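Local coordinates for UPF0255 protein frsA (Vibrio vulnificus, PDB 4I4C) that probably hydrolyses carboxylic esters, as a member of the alpha/beta-hydrolase clan, and is not a cofactor-independent pyruvate decarboxylase, at residues N51-Q56 against G201-Q206; G270-G275 against E364-S369. All coordinates share one frame; numbering follows the deposited sequence.

Interaction 1: N51-Q56 against G201-Q206. With 6NA (hexanoic acid), chain D.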
# COMPACT_ATOMS: atom_id res chain seq x y z
N ASN A 51 6.63 12.02 -0.86
CA ASN A 51 7.03 11.66 0.48
C ASN A 51 7.97 10.46 0.37
O ASN A 51 7.58 9.39 -0.09
CB ASN A 51 5.83 11.34 1.38
CG ASN A 51 6.24 11.02 2.81
OD1 ASN A 51 6.01 9.92 3.30
ND2 ASN A 51 6.87 11.98 3.49
N LEU A 52 9.22 10.68 0.75
CA LEU A 52 10.25 9.64 0.74
C LEU A 52 10.02 8.62 1.85
O LEU A 52 9.87 8.99 3.02
CB LEU A 52 11.62 10.28 0.94
CG LEU A 52 12.55 10.27 -0.25
CD1 LEU A 52 11.83 10.75 -1.48
CD2 LEU A 52 13.78 11.12 0.07
N ARG A 53 9.99 7.35 1.46
CA ARG A 53 9.78 6.25 2.40
C ARG A 53 11.03 5.36 2.48
O ARG A 53 10.93 4.13 2.36
CB ARG A 53 8.62 5.40 1.90
CG ARG A 53 7.37 6.19 1.50
CD ARG A 53 6.30 6.11 2.56
NE ARG A 53 5.28 7.14 2.38
CZ ARG A 53 4.10 6.95 1.81
NH1 ARG A 53 3.76 5.75 1.35
NH2 ARG A 53 3.24 7.96 1.69
N ARG A 54 12.20 5.97 2.67
CA ARG A 54 13.48 5.23 2.72
C ARG A 54 13.44 3.96 3.58
O ARG A 54 13.77 2.88 3.09
CB ARG A 54 14.60 6.12 3.25
CG ARG A 54 15.22 7.07 2.27
CD ARG A 54 16.40 7.75 2.97
NE ARG A 54 17.31 8.43 2.06
CZ ARG A 54 17.24 9.72 1.76
NH1 ARG A 54 16.29 10.47 2.28
NH2 ARG A 54 18.12 10.26 0.93
N LEU A 55 13.06 4.11 4.85
CA LEU A 55 12.99 2.97 5.77
C LEU A 55 11.92 1.94 5.38
O LEU A 55 12.13 0.73 5.54
CB LEU A 55 12.80 3.45 7.21
CG LEU A 55 14.01 4.26 7.71
CD1 LEU A 55 13.88 4.72 9.15
CD2 LEU A 55 15.24 3.44 7.56
N GLN A 56 10.78 2.40 4.87
CA GLN A 56 9.74 1.47 4.40
C GLN A 56 10.26 0.63 3.24
O GLN A 56 10.09 -0.58 3.20
CB GLN A 56 8.48 2.23 3.98
CG GLN A 56 7.32 1.32 3.62
CD GLN A 56 6.24 2.03 2.81
OE1 GLN A 56 5.60 2.95 3.29
NE2 GLN A 56 6.04 1.60 1.57
N GLY A 201 -1.96 0.56 1.47
CA GLY A 201 -2.68 1.81 1.34
C GLY A 201 -2.76 2.32 -0.09
O GLY A 201 -2.34 1.63 -1.02
N LEU A 202 -3.28 3.54 -0.26
CA LEU A 202 -3.59 4.08 -1.59
C LEU A 202 -2.40 4.34 -2.53
O LEU A 202 -2.60 4.53 -3.73
CB LEU A 202 -4.44 5.36 -1.46
CG LEU A 202 -5.84 5.16 -0.86
CD1 LEU A 202 -6.50 6.51 -0.58
CD2 LEU A 202 -6.72 4.32 -1.78
N ASP A 203 -1.18 4.35 -2.01
CA ASP A 203 -0.00 4.55 -2.86
C ASP A 203 0.93 3.33 -2.92
O ASP A 203 2.10 3.44 -3.31
CB ASP A 203 0.77 5.83 -2.51
CG ASP A 203 1.22 5.88 -1.06
OD1 ASP A 203 1.46 4.82 -0.46
OD2 ASP A 203 1.34 7.00 -0.52
N SER A 204 0.40 2.17 -2.52
CA SER A 204 1.15 0.93 -2.65
C SER A 204 0.49 0.07 -3.72
O SER A 204 -0.65 0.32 -4.11
CB SER A 204 1.17 0.17 -1.32
OG SER A 204 2.05 0.75 -0.37
N LEU A 205 1.19 -0.95 -4.19
CA LEU A 205 0.60 -1.96 -5.05
C LEU A 205 0.58 -3.26 -4.25
O LEU A 205 1.39 -3.44 -3.33
CB LEU A 205 1.43 -2.14 -6.33
CG LEU A 205 1.80 -0.96 -7.23
CD1 LEU A 205 2.72 -1.44 -8.34
CD2 LEU A 205 0.59 -0.24 -7.82
N GLN A 206 -0.32 -4.17 -4.60
CA GLN A 206 -0.48 -5.41 -3.84
C GLN A 206 0.76 -6.31 -3.90
O GLN A 206 0.95 -7.21 -3.08
CB GLN A 206 -1.72 -6.17 -4.32
CG GLN A 206 -1.67 -6.65 -5.75
CD GLN A 206 -2.83 -7.57 -6.04
OE1 GLN A 206 -2.79 -8.74 -5.71
NE2 GLN A 206 -3.89 -7.03 -6.63
CA 6NA D . -3.71 6.74 3.46
C 6NA D . -3.06 5.66 2.67
O 6NA D . -3.59 4.60 2.47
CB 6NA D . -4.06 7.93 2.69
CG 6NA D . -4.81 8.98 3.35
CD 6NA D . -4.18 9.72 4.43
C6 6NA D . -3.37 10.84 4.02
OXT 6NA D . -1.97 5.82 2.22
O HOH W 1 3.58 3.20 -0.21
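An end-on, two-nitrogen salt bridge between Arg-53 and Asp-203 lies beside the hexanoic acid pocket, next to Gly-201 and Leu-202 that line it, tying the start of helix 54-60 to the loop after strand 193-199. NH1 of Arg-53 reaches OD1 of Asp-203 at 3.1 Å, and NH2 reaches OD2 at 3.1 Å, each on the syn side but out of the carboxylate plane. The fit is not flat: the guanidinium and carboxylate planes are 49° apart. Bending at chi2 (-103°) turns the arginine chain toward the aspartate, and NE gives an almost straight bond (176°) to a lone pair of Asn-51 OD1, 3.0 Å away in the guanidinium plane. Asp-203 OD1 also accepts from a water at 2.7 Å; the same water is hydrogen-bonded to Ser-204 OG and, weakly, to Gln-56 NE2. Asp-203 sits in a type I turn from Gly-201 to Ser-204, closed by Ser-204 N to Gly-201 O. Within the same turn, Leu-202 N donates to O of hexanoic acid at 2.9 Å. With all three guanidinium nitrogens engaged, the rotation of the group is fixed, and Asp-203, its OD1 shared between NH1 and the water, would be expected to stay ionised.

Interaction 2: G270-G275 against E364-S369. With 6NA (hexanoic acid), chain D.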
# COMPACT_ATOMS: atom_id res chain seq x y z
N GLY A 270 -4.02 -5.16 7.44
CA GLY A 270 -4.32 -3.94 6.71
C GLY A 270 -3.36 -2.82 7.11
O GLY A 270 -3.30 -2.45 8.28
N PHE A 271 -2.60 -2.32 6.14
CA PHE A 271 -1.69 -1.20 6.36
C PHE A 271 -2.32 0.08 5.82
O PHE A 271 -2.97 0.05 4.77
CB PHE A 271 -0.38 -1.43 5.61
CG PHE A 271 0.31 -2.72 5.97
CD1 PHE A 271 1.21 -2.77 7.03
CD2 PHE A 271 0.09 -3.87 5.22
CE1 PHE A 271 1.87 -3.96 7.35
CE2 PHE A 271 0.75 -5.06 5.53
CZ PHE A 271 1.64 -5.10 6.60
N ARG A 272 -2.09 1.20 6.49
CA ARG A 272 -2.66 2.47 6.06
C ARG A 272 -4.15 2.32 5.78
O ARG A 272 -4.85 1.64 6.52
CB ARG A 272 -1.95 3.02 4.81
CG ARG A 272 -0.45 3.11 4.91
CD ARG A 272 -0.06 3.78 6.19
NE ARG A 272 0.43 5.13 5.98
CZ ARG A 272 0.58 6.03 6.95
NH1 ARG A 272 0.26 5.72 8.22
NH2 ARG A 272 1.05 7.23 6.65
N PHE A 273 -4.63 2.92 4.69
CA PHE A 273 -6.05 2.89 4.36
C PHE A 273 -6.54 1.46 4.18
O PHE A 273 -7.71 1.17 4.40
CB PHE A 273 -6.34 3.71 3.11
CG PHE A 273 -7.80 4.06 2.92
CD1 PHE A 273 -8.64 4.19 4.00
CD2 PHE A 273 -8.32 4.25 1.65
CE1 PHE A 273 -9.97 4.51 3.83
CE2 PHE A 273 -9.66 4.55 1.48
CZ PHE A 273 -10.48 4.69 2.57
N GLY A 274 -5.63 0.57 3.78
CA GLY A 274 -5.93 -0.86 3.79
C GLY A 274 -6.51 -1.30 5.14
O GLY A 274 -7.39 -2.15 5.21
N GLY A 275 -6.00 -0.70 6.22
CA GLY A 275 -6.49 -1.01 7.55
C GLY A 275 -7.95 -0.66 7.83
O GLY A 275 -8.63 -1.39 8.54
N GLU A 364 4.48 5.72 17.32
CA GLU A 364 4.32 6.92 18.13
C GLU A 364 4.43 8.19 17.29
O GLU A 364 5.39 8.36 16.53
CB GLU A 364 5.36 6.96 19.25
CG GLU A 364 5.17 8.15 20.19
CD GLU A 364 6.21 8.20 21.29
OE1 GLU A 364 6.67 7.13 21.75
OE2 GLU A 364 6.56 9.33 21.71
N GLY A 365 3.43 9.05 17.42
CA GLY A 365 3.42 10.29 16.67
C GLY A 365 3.18 10.12 15.18
O GLY A 365 3.69 10.89 14.38
N ASP A 366 2.44 9.09 14.80
CA ASP A 366 1.97 8.98 13.43
C ASP A 366 0.75 9.88 13.30
O ASP A 366 -0.31 9.57 13.85
CB ASP A 366 1.58 7.53 13.10
CG ASP A 366 1.11 7.36 11.66
OD1 ASP A 366 0.98 8.37 10.93
OD2 ASP A 366 0.85 6.21 11.25
N PRO A 367 0.89 11.01 12.59
CA PRO A 367 -0.20 11.99 12.50
C PRO A 367 -1.35 11.46 11.67
O PRO A 367 -2.46 11.98 11.75
CB PRO A 367 0.47 13.18 11.81
CG PRO A 367 1.49 12.54 10.92
CD PRO A 367 2.02 11.36 11.71
N VAL A 368 -1.09 10.42 10.88
CA VAL A 368 -2.10 9.80 10.04
C VAL A 368 -2.89 8.78 10.85
O VAL A 368 -4.06 8.54 10.58
CB VAL A 368 -1.47 9.13 8.79
CG1 VAL A 368 -2.48 8.29 8.04
CG2 VAL A 368 -0.86 10.17 7.88
N SER A 369 -2.24 8.19 11.85
CA SER A 369 -2.86 7.16 12.68
C SER A 369 -2.62 7.36 14.17
O SER A 369 -1.77 6.70 14.76
CB SER A 369 -2.35 5.78 12.28
OG SER A 369 -3.07 4.77 12.94
CA 6NA D . -3.71 6.74 3.46
C 6NA D . -3.06 5.66 2.67
O 6NA D . -3.59 4.60 2.47
CB 6NA D . -4.06 7.93 2.69
CG 6NA D . -4.81 8.98 3.35
CD 6NA D . -4.18 9.72 4.43
C6 6NA D . -3.37 10.84 4.02
OXT 6NA D . -1.97 5.82 2.22
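Arg-272 runs from the hexanoic acid pocket to Asp-366 and Val-368 on the loop after strand 358-363. It occupies the sharp turn between strand 266-271 and helix 273-284, with positive phi (49°), the position of the nucleophile elbow in alpha/beta hydrolases, here filled by an arginine and not by a serine. Its CB lies 3.3 Å from O of hexanoic acid, and CG is 4.1 Å from OXT, the other carboxylate oxygen. Bends at chi2 and chi3 (-107°) then swing the chain away from the ligand, carrying CD and NE toward the loop. At the end of the chain CZ rests 4.0 Å from CG1 of Val-368, which lies over one face of the guanidinium. NH2 packs against the other branch, with Val-368 CG2 at 3.7 Å. NH1 completes the reach as a salt bridge to Asp-366 OD2 at 3.1 Å, approached at the guanidinium edge; the two planes are nearly coplanar, but the hydrogen bond is bent (133°) and weak. Both residues of the ion pair also line the pocket of a bound polyether. Asp-366 OD1 accepts from Val-368 N at 2.9 Å, an Asx turn that sets Val-368 beside the carboxylate. The tip is thus placed by a nonpolar face contact, an ionic edge contact and a weak bond from NH1 to Gly-296 O, while its base borders the ligand O, which accepts from Phe-273 N at 3.0 Å and from Leu-202 N; the bent ion pair probably relies on charge more than on directed hydrogen bonding.

The two contacts follow one another along the chain, interaction 1 closing before interaction 2 opens, with centres about 12 Å apart. Three of the four segments lie at the C-terminal ends of parallel strands of the eight-stranded mixed sheet: 193-199, 266-271 and 358-363, the first two being neighbours. The fourth, 51-56, brings in the N-terminal helical part. The contacts meet at Leu-202 CG and Phe-273 CD2, 3.7 Å apart, and segments 201-206 and 270-275 converge on one oxygen of hexanoic acid, an arrangement resembling the oxyanion hole of alpha/beta hydrolases. It places both contacts around the probable active-site pocket.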